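Local coordinates for programmed cell death 6-interacting protein (Homo sapiens, PDB 5WA1), which helps sort cargo into multivesicular bodies and acts in cytokinesis and membrane repair, here represented by its Bro1 domain, which interacts with CHMP4 proteins, at residues Thr24-Gln29 / Leu213-Glu218. Residues are numbered along the deposited sequence; the frame is centred on the assembly and turned at random.
Sequences TFISVQ and LAQAQE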
loop_
_atom_site.group_PDB
_atom_site.type_symbol
_atom_site.label_atom_id
_atom_site.label_comp_id
_atom_site.label_asym_id
_atom_site.label_seq_id
_atom_site.Cartn_x
_atom_site.Cartn_y
_atom_site.Cartn_z
ATOM N N THR A 24 4.107 -9.618 -9.103
ATOM C CA THR A 24 3.155 -8.765 -9.812
ATOM C C THR A 24 2.452 -7.803 -8.862
ATOM O O THR A 24 1.220 -7.735 -8.833
ATOM C CB THR A 24 2.119 -9.615 -10.542
ATOM O OG1 THR A 24 1.470 -10.481 -9.604
ATOM C CG2 THR A 24 2.775 -10.456 -11.624
ATOM N N PHE A 25 3.227 -7.042 -8.095
ATOM C CA PHE A 25 2.701 -6.155 -7.070
ATOM C C PHE A 25 2.570 -4.730 -7.594
ATOM O O PHE A 25 3.359 -4.275 -8.423
ATOM C CB PHE A 25 3.602 -6.178 -5.830
ATOM C CG PHE A 25 3.422 -7.410 -4.987
ATOM C CD1 PHE A 25 4.152 -8.557 -5.248
ATOM C CD2 PHE A 25 2.502 -7.426 -3.949
ATOM C CE1 PHE A 25 3.975 -9.699 -4.480
ATOM C CE2 PHE A 25 2.319 -8.563 -3.177
ATOM C CZ PHE A 25 3.057 -9.701 -3.444
ATOM N N ILE A 26 1.547 -4.045 -7.121
ATOM C CA ILE A 26 1.260 -2.680 -7.535
ATOM C C ILE A 26 2.015 -1.730 -6.617
ATOM O O ILE A 26 2.014 -1.908 -5.392
ATOM C CB ILE A 26 -0.248 -2.404 -7.489
ATOM C CG1 ILE A 26 -0.985 -3.314 -8.478
ATOM C CG2 ILE A 26 -0.542 -0.918 -7.780
ATOM C CD1 ILE A 26 -2.478 -3.404 -8.199
ATOM N N SER A 27 2.679 -0.738 -7.206
ATOM C CA SER A 27 3.275 0.362 -6.467
ATOM C C SER A 27 2.869 1.668 -7.137
ATOM O O SER A 27 2.329 1.687 -8.246
ATOM C CB SER A 27 4.801 0.238 -6.391
ATOM O OG SER A 27 5.371 0.244 -7.682
ATOM N N VAL A 28 3.129 2.773 -6.447
ATOM C CA VAL A 28 2.630 4.086 -6.835
ATOM C C VAL A 28 3.822 4.985 -7.141
ATOM O O VAL A 28 4.798 5.006 -6.383
ATOM C CB VAL A 28 1.753 4.693 -5.725
ATOM C CG1 VAL A 28 1.203 6.050 -6.143
ATOM C CG2 VAL A 28 0.617 3.732 -5.371
ATOM N N GLN A 29 3.742 5.719 -8.248
ATOM C CA GLN A 29 4.775 6.694 -8.575
ATOM C C GLN A 29 4.673 7.912 -7.659
ATOM O O GLN A 29 3.585 8.296 -7.222
ATOM C CB GLN A 29 4.660 7.126 -10.039
ATOM C CG GLN A 29 4.930 6.003 -11.031
ATOM C CD GLN A 29 6.366 5.501 -10.969
ATOM O OE1 GLN A 29 6.650 4.467 -10.357
ATOM N NE2 GLN A 29 7.274 6.226 -11.611
ATOM N N LEU A 213 -3.433 -2.503 1.520
ATOM C CA LEU A 213 -3.863 -3.439 2.547
ATOM C C LEU A 213 -3.990 -4.853 1.987
ATOM O O LEU A 213 -3.585 -5.820 2.639
ATOM C CB LEU A 213 -5.182 -2.979 3.160
ATOM C CG LEU A 213 -5.572 -3.695 4.455
ATOM C CD1 LEU A 213 -4.686 -3.240 5.606
ATOM C CD2 LEU A 213 -7.038 -3.456 4.770
ATOM N N ALA A 214 -4.545 -4.991 0.772
ATOM C CA ALA A 214 -4.627 -6.302 0.124
ATOM C C ALA A 214 -3.248 -6.905 -0.076
ATOM O O ALA A 214 -3.053 -8.111 0.108
ATOM C CB ALA A 214 -5.331 -6.184 -1.231
ATOM N N GLN A 215 -2.276 -6.083 -0.475
ATOM C CA GLN A 215 -0.959 -6.624 -0.743
ATOM C C GLN A 215 -0.257 -7.003 0.549
ATOM O O GLN A 215 0.484 -7.992 0.575
ATOM C CB GLN A 215 -0.155 -5.634 -1.592
ATOM C CG GLN A 215 -0.790 -5.573 -2.985
ATOM C CD GLN A 215 -0.067 -4.725 -4.024
ATOM O OE1 GLN A 215 -0.160 -5.018 -5.215
ATOM N NE2 GLN A 215 0.618 -3.659 -3.595
ATOM N N ALA A 216 -0.519 -6.268 1.635
ATOM C CA ALA A 216 -0.011 -6.684 2.938
ATOM C C ALA A 216 -0.569 -8.049 3.331
ATOM O O ALA A 216 0.177 -8.921 3.790
ATOM C CB ALA A 216 -0.356 -5.636 3.999
ATOM N N GLN A 217 -1.882 -8.254 3.157
ATOM C CA GLN A 217 -2.482 -9.556 3.461
ATOM C C GLN A 217 -1.897 -10.653 2.574
ATOM O O GLN A 217 -1.651 -11.774 3.038
ATOM C CB GLN A 217 -4.004 -9.486 3.308
ATOM C CG GLN A 217 -4.757 -10.813 3.554
ATOM C CD GLN A 217 -4.810 -11.217 5.030
ATOM O OE1 GLN A 217 -4.583 -10.399 5.919
ATOM N NE2 GLN A 217 -5.119 -12.494 5.291
ATOM N N GLU A 218 -1.642 -10.342 1.303
ATOM C CA GLU A 218 -1.025 -11.329 0.424
ATOM C C GLU A 218 0.356 -11.733 0.918
ATOM O O GLU A 218 0.748 -12.903 0.806
ATOM C CB GLU A 218 -0.934 -10.779 -1.001
ATOM C CG GLU A 218 -0.295 -11.759 -1.986
ATOM C CD GLU A 218 -0.154 -11.168 -3.380
ATOM O OE1 GLU A 218 -0.558 -10.007 -3.571
ATOM O OE2 GLU A 218 0.358 -11.859 -4.283
HETATM O O HOH W 1 -0.835 -6.991 -6.892
#
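Gln215 reaches out from helix 202-226 with CG anti to its carbonyl carbon (chi1 -68°) and the chain extended beyond, which carries the amide to the backbone of Ile26. There it pairs with both the backbone N-H and the C=O of Ile26. Ile26 N gives its hydrogen to Gln215 OE1 at 2.7 Å, nearly straight at 172°, and Gln215 NE2 returns a bond to Ile26 O at 2.9 Å. Each donor lies in the plane of the carbonyl it meets, on a lone pair, and Ile26 O sits in the plane of the Gln215 amide, so the pair of bonds fixes the rotation of that group. A water, its O 2.7 Å from Gln215 OE1, donates to that atom and to Thr24 O. Beside this pairing the Phe25 ring and the glutamine stem run alongside each other in opposite senses, Phe25 CD2 lying 3.7 Å from Gln215 CD, with Gln215 CB in the ring plane at its edge. One turn on, Glu218 is fully extended and brings its carboxylate to the far end of the ring, Phe25 CE2 lying 3.2 Å from Glu218 OE1, the two planes 25° apart. Lys269 makes a salt bridge with Glu218 OE1, a cation-pi contact with Phe25 and a hydrogen bond to Thr24 O. A helix glutamine thus pairs with an extended backbone much as a neighbouring beta-strand would, fastening the N-terminal segment near the middle of the helical Bro1 domain.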